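Cytidylyltransferase (PDB 6OEW) probably transfers cytidylyl groups from CTP to an acceptor, as a metal-dependent nucleotidyltransferase of the GT-A clan. Local coordinates at residues N190-L199 with Y224-K232. Sequence-based numbering, arbitrary orientation.
With EDO (1,2-ethanediol), chain E.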
loop_
_atom_site.group_PDB
_atom_site.type_symbol
_atom_site.label_atom_id
_atom_site.label_comp_id
_atom_site.label_asym_id
_atom_site.label_seq_id
_atom_site.Cartn_x
_atom_site.Cartn_y
_atom_site.Cartn_z
ATOM N N ASN A 190 -0.858 12.026 10.395
ATOM C CA ASN A 190 0.253 11.712 11.282
ATOM C C ASN A 190 0.295 12.728 12.427
ATOM O O ASN A 190 -0.277 13.815 12.347
ATOM C CB ASN A 190 1.560 11.723 10.480
ATOM C CG ASN A 190 2.747 11.126 11.230
ATOM O OD1 ASN A 190 2.607 10.446 12.258
ATOM N ND2 ASN A 190 3.944 11.377 10.693
ATOM N N GLU A 191 0.995 12.379 13.503
ATOM C CA GLU A 191 1.052 13.299 14.636
ATOM C C GLU A 191 1.943 14.504 14.350
ATOM O O GLU A 191 1.792 15.554 14.983
ATOM C CB GLU A 191 1.549 12.568 15.872
ATOM C CG GLU A 191 2.801 11.770 15.572
ATOM C CD GLU A 191 3.279 10.997 16.770
ATOM O OE1 GLU A 191 2.871 11.356 17.895
ATOM O OE2 GLU A 191 4.049 10.027 16.580
ATOM N N ARG A 192 2.892 14.363 13.433
ATOM C CA ARG A 192 3.751 15.454 13.003
ATOM C C ARG A 192 3.892 15.332 11.494
ATOM O O ARG A 192 3.387 14.384 10.882
ATOM C CB ARG A 192 5.120 15.411 13.695
ATOM C CG ARG A 192 5.929 14.164 13.370
ATOM C CD ARG A 192 7.180 14.065 14.235
ATOM N NE ARG A 192 7.808 12.748 14.131
ATOM C CZ ARG A 192 8.826 12.338 14.888
ATOM N NH1 ARG A 192 9.346 13.144 15.811
ATOM N NH2 ARG A 192 9.324 11.115 14.730
ATOM N N ASP A 193 4.568 16.293 10.877
ATOM C CA ASP A 193 4.676 16.281 9.413
ATOM C C ASP A 193 5.990 15.603 9.014
ATOM O O ASP A 193 7.063 16.199 9.105
ATOM C CB ASP A 193 4.563 17.697 8.853
ATOM C CG ASP A 193 4.517 17.725 7.324
ATOM O OD1 ASP A 193 4.655 16.652 6.705
ATOM O OD2 ASP A 193 4.335 18.815 6.741
ATOM N N ASP A 194 5.897 14.344 8.579
ATOM C CA ASP A 194 7.032 13.553 8.117
ATOM C C ASP A 194 7.089 13.434 6.604
ATOM O O ASP A 194 7.829 12.582 6.092
ATOM C CB ASP A 194 6.992 12.134 8.681
ATOM C CG ASP A 194 7.157 12.078 10.188
ATOM O OD1 ASP A 194 7.697 13.020 10.803
ATOM O OD2 ASP A 194 6.764 11.044 10.747
ATOM N N SER A 195 6.314 14.233 5.877
ATOM C CA SER A 195 6.226 14.050 4.432
ATOM C C SER A 195 7.560 14.273 3.727
ATOM O O SER A 195 7.716 13.842 2.572
ATOM C CB SER A 195 5.193 15.003 3.856
ATOM O OG SER A 195 5.514 16.331 4.239
ATOM N N LYS A 196 8.517 14.954 4.376
ATOM C CA LYS A 196 9.818 15.175 3.734
ATOM C C LYS A 196 10.609 13.888 3.570
ATOM O O LYS A 196 11.610 13.885 2.839
ATOM C CB LYS A 196 10.656 16.181 4.531
ATOM C CG LYS A 196 11.003 15.704 5.943
ATOM C CD LYS A 196 11.687 16.786 6.779
ATOM C CE LYS A 196 11.820 16.335 8.228
ATOM N NZ LYS A 196 12.532 17.337 9.078
ATOM N N TYR A 197 10.194 12.801 4.219
ATOM C CA TYR A 197 10.879 11.524 4.089
ATOM C C TYR A 197 10.222 10.680 3.006
ATOM O O TYR A 197 8.993 10.591 2.921
ATOM C CB TYR A 197 10.888 10.769 5.417
ATOM C CG TYR A 197 11.649 11.493 6.503
ATOM C CD1 TYR A 197 13.041 11.619 6.448
ATOM C CD2 TYR A 197 10.982 12.064 7.577
ATOM C CE1 TYR A 197 13.734 12.296 7.449
ATOM C CE2 TYR A 197 11.665 12.736 8.577
ATOM C CZ TYR A 197 13.037 12.850 8.511
ATOM O OH TYR A 197 13.713 13.522 9.509
ATOM N N ARG A 198 11.046 10.057 2.180
ATOM C CA ARG A 198 10.563 9.226 1.087
ATOM C C ARG A 198 10.957 7.783 1.362
ATOM O O ARG A 198 12.138 7.438 1.324
ATOM C CB ARG A 198 11.137 9.692 -0.245
ATOM C CG ARG A 198 10.719 8.790 -1.397
ATOM C CD ARG A 198 11.331 9.294 -2.718
ATOM N NE ARG A 198 10.655 10.500 -3.186
ATOM C CZ ARG A 198 9.541 10.499 -3.920
ATOM N NH1 ARG A 198 8.960 9.350 -4.282
ATOM N NH2 ARG A 198 9.000 11.656 -4.295
ATOM N N LEU A 199 9.968 6.942 1.633
ATOM C CA LEU A 199 10.226 5.553 1.985
ATOM C C LEU A 199 9.490 4.605 1.045
ATOM O O LEU A 199 9.199 3.459 1.400
ATOM C CB LEU A 199 9.855 5.309 3.457
ATOM C CG LEU A 199 10.704 6.164 4.416
ATOM C CD1 LEU A 199 10.235 6.057 5.861
ATOM C CD2 LEU A 199 12.181 5.799 4.304
ATOM N N TYR A 224 6.404 2.344 12.507
ATOM C CA TYR A 224 6.696 3.558 11.748
ATOM C C TYR A 224 7.439 4.580 12.598
ATOM O O TYR A 224 8.467 5.118 12.175
ATOM C CB TYR A 224 5.402 4.169 11.201
ATOM C CG TYR A 224 5.584 5.544 10.579
ATOM C CD1 TYR A 224 6.237 5.694 9.348
ATOM C CD2 TYR A 224 5.127 6.694 11.230
ATOM C CE1 TYR A 224 6.407 6.939 8.778
ATOM C CE2 TYR A 224 5.294 7.946 10.665
ATOM C CZ TYR A 224 5.937 8.055 9.441
ATOM O OH TYR A 224 6.117 9.284 8.869
ATOM N N VAL A 225 6.945 4.857 13.804
ATOM C CA VAL A 225 7.602 5.875 14.627
ATOM C C VAL A 225 9.029 5.451 14.990
ATOM O O VAL A 225 9.952 6.279 14.985
ATOM C CB VAL A 225 6.749 6.213 15.867
ATOM C CG1 VAL A 225 6.313 4.956 16.592
ATOM C CG2 VAL A 225 7.513 7.155 16.799
ATOM N N ASP A 226 9.251 4.162 15.279
ATOM C CA ASP A 226 10.624 3.698 15.514
ATOM C C ASP A 226 11.522 4.044 14.334
ATOM O O ASP A 226 12.675 4.453 14.511
ATOM C CB ASP A 226 10.684 2.182 15.725
ATOM C CG ASP A 226 9.865 1.713 16.896
ATOM O OD1 ASP A 226 9.417 0.542 16.862
ATOM O OD2 ASP A 226 9.653 2.509 17.826
ATOM N N LEU A 227 10.990 3.875 13.126
ATOM C CA LEU A 227 11.736 4.085 11.888
ATOM C C LEU A 227 12.103 5.551 11.703
ATOM O O LEU A 227 13.242 5.875 11.340
ATOM C CB LEU A 227 10.893 3.583 10.713
ATOM C CG LEU A 227 11.423 3.763 9.287
ATOM C CD1 LEU A 227 12.718 2.991 9.105
ATOM C CD2 LEU A 227 10.383 3.312 8.253
ATOM N N ILE A 228 11.145 6.450 11.922
ATOM C CA ILE A 228 11.438 7.875 11.813
ATOM C C ILE A 228 12.449 8.299 12.870
ATOM O O ILE A 228 13.331 9.123 12.605
ATOM C CB ILE A 228 10.144 8.702 11.904
ATOM C CG1 ILE A 228 9.131 8.219 10.861
ATOM C CG2 ILE A 228 10.449 10.189 11.736
ATOM C CD1 ILE A 228 9.654 8.253 9.432
ATOM N N GLU A 229 12.346 7.750 14.088
ATOM C CA GLU A 229 13.301 8.129 15.128
ATOM C C GLU A 229 14.708 7.662 14.787
ATOM O O GLU A 229 15.680 8.374 15.054
ATOM C CB GLU A 229 12.860 7.583 16.486
ATOM C CG GLU A 229 11.681 8.333 17.086
ATOM C CD GLU A 229 11.948 9.827 17.249
ATOM O OE1 GLU A 229 13.104 10.211 17.537
ATOM O OE2 GLU A 229 10.997 10.620 17.080
ATOM N N VAL A 230 14.839 6.484 14.176
ATOM C CA VAL A 230 16.158 6.006 13.768
ATOM C C VAL A 230 16.726 6.867 12.638
ATOM O O VAL A 230 17.921 7.185 12.628
ATOM C CB VAL A 230 16.086 4.516 13.378
ATOM C CG1 VAL A 230 17.229 4.137 12.463
ATOM C CG2 VAL A 230 16.124 3.651 14.623
ATOM N N ILE A 231 15.886 7.251 11.671
ATOM C CA ILE A 231 16.310 8.165 10.609
ATOM C C ILE A 231 16.721 9.512 11.195
ATOM O O ILE A 231 17.727 10.111 10.783
ATOM C CB ILE A 231 15.192 8.327 9.558
ATOM C CG1 ILE A 231 14.954 7.022 8.785
ATOM C CG2 ILE A 231 15.518 9.470 8.606
ATOM C CD1 ILE A 231 13.646 6.986 7.971
ATOM N N LYS A 232 15.968 10.007 12.183
ATOM C CA LYS A 232 16.343 11.273 12.800
ATOM C C LYS A 232 17.672 11.170 13.542
ATOM O O LYS A 232 18.441 12.141 13.566
ATOM C CB LYS A 232 15.231 11.760 13.736
ATOM C CG LYS A 232 14.004 12.260 12.975
ATOM C CD LYS A 232 13.005 12.978 13.890
ATOM C CE LYS A 232 11.763 13.452 13.115
ATOM N NZ LYS A 232 12.072 14.398 11.997
HETATM C C1 EDO E . 0.696 17.177 11.681
HETATM O O1 EDO E . 1.523 18.307 11.975
HETATM C C2 EDO E . -0.618 17.646 11.063
HETATM O O2 EDO E . -1.674 16.839 11.593
HETATM O O HOH W 1 16.890 12.760 9.589
#
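Asp-194 and Ile-228 mark the nearest backbone approach, CA to CA 8.1 Å, where the irregular loop 190-199, with a type I turn from Asp-194 to Tyr-197, lies beside helix 224-232. Side chains bridge this gap. The extended Arg-192 chain reaches Glu-229 end-on, NH1 and NH2 converging on the single oxygen OE2; the shorter bond, NH2 to OE2, is 2.9 Å with an N-H...O angle of 151°. That oxygen lies near the guanidinium plane, whereas NH2 meets it from above the carboxylate plane. Glu-229 starts out pointing away from the loop, and the bend at its chi2 (-57°) brings the carboxylate back. CE of Lys-232 lies over one guanidinium face, 3.6 Å from CZ, and NE of Arg-192 forms a salt bridge with OD1 of Asp-194, extending the network within the loop.

In this domain of the GT-A clan, probably a nucleotidyltransferase, the loop follows the edge strand 185-187 of the mixed sheet, and the contact joins it to helix 224-233, the last helix of the chain. OH of Tyr-224 makes a weak bond, 2.7 Å, to OD2 of the buried Asp-194; its stronger partner is the backbone N of Ala-143. A weak bond from ND2 of Asn-190 reaches the same OD2, so OD2 receives one weak bond from each segment.

NZ of Lys-232 donates to OH of Tyr-197 at 3.1 Å, arriving at the ring edge in plane, after a bend at chi4 (-59°). A water links this hydroxyl to the carbonyl O of Ile-231. On the apolar side, CG2 of Ile-231 lies 3.5 Å from CE1 of Tyr-197. Deeper in, CD1 of Leu-199 meets CD2 of Leu-227 at 3.6 Å, and both leucines also touch Cys-213 of helix 204-214.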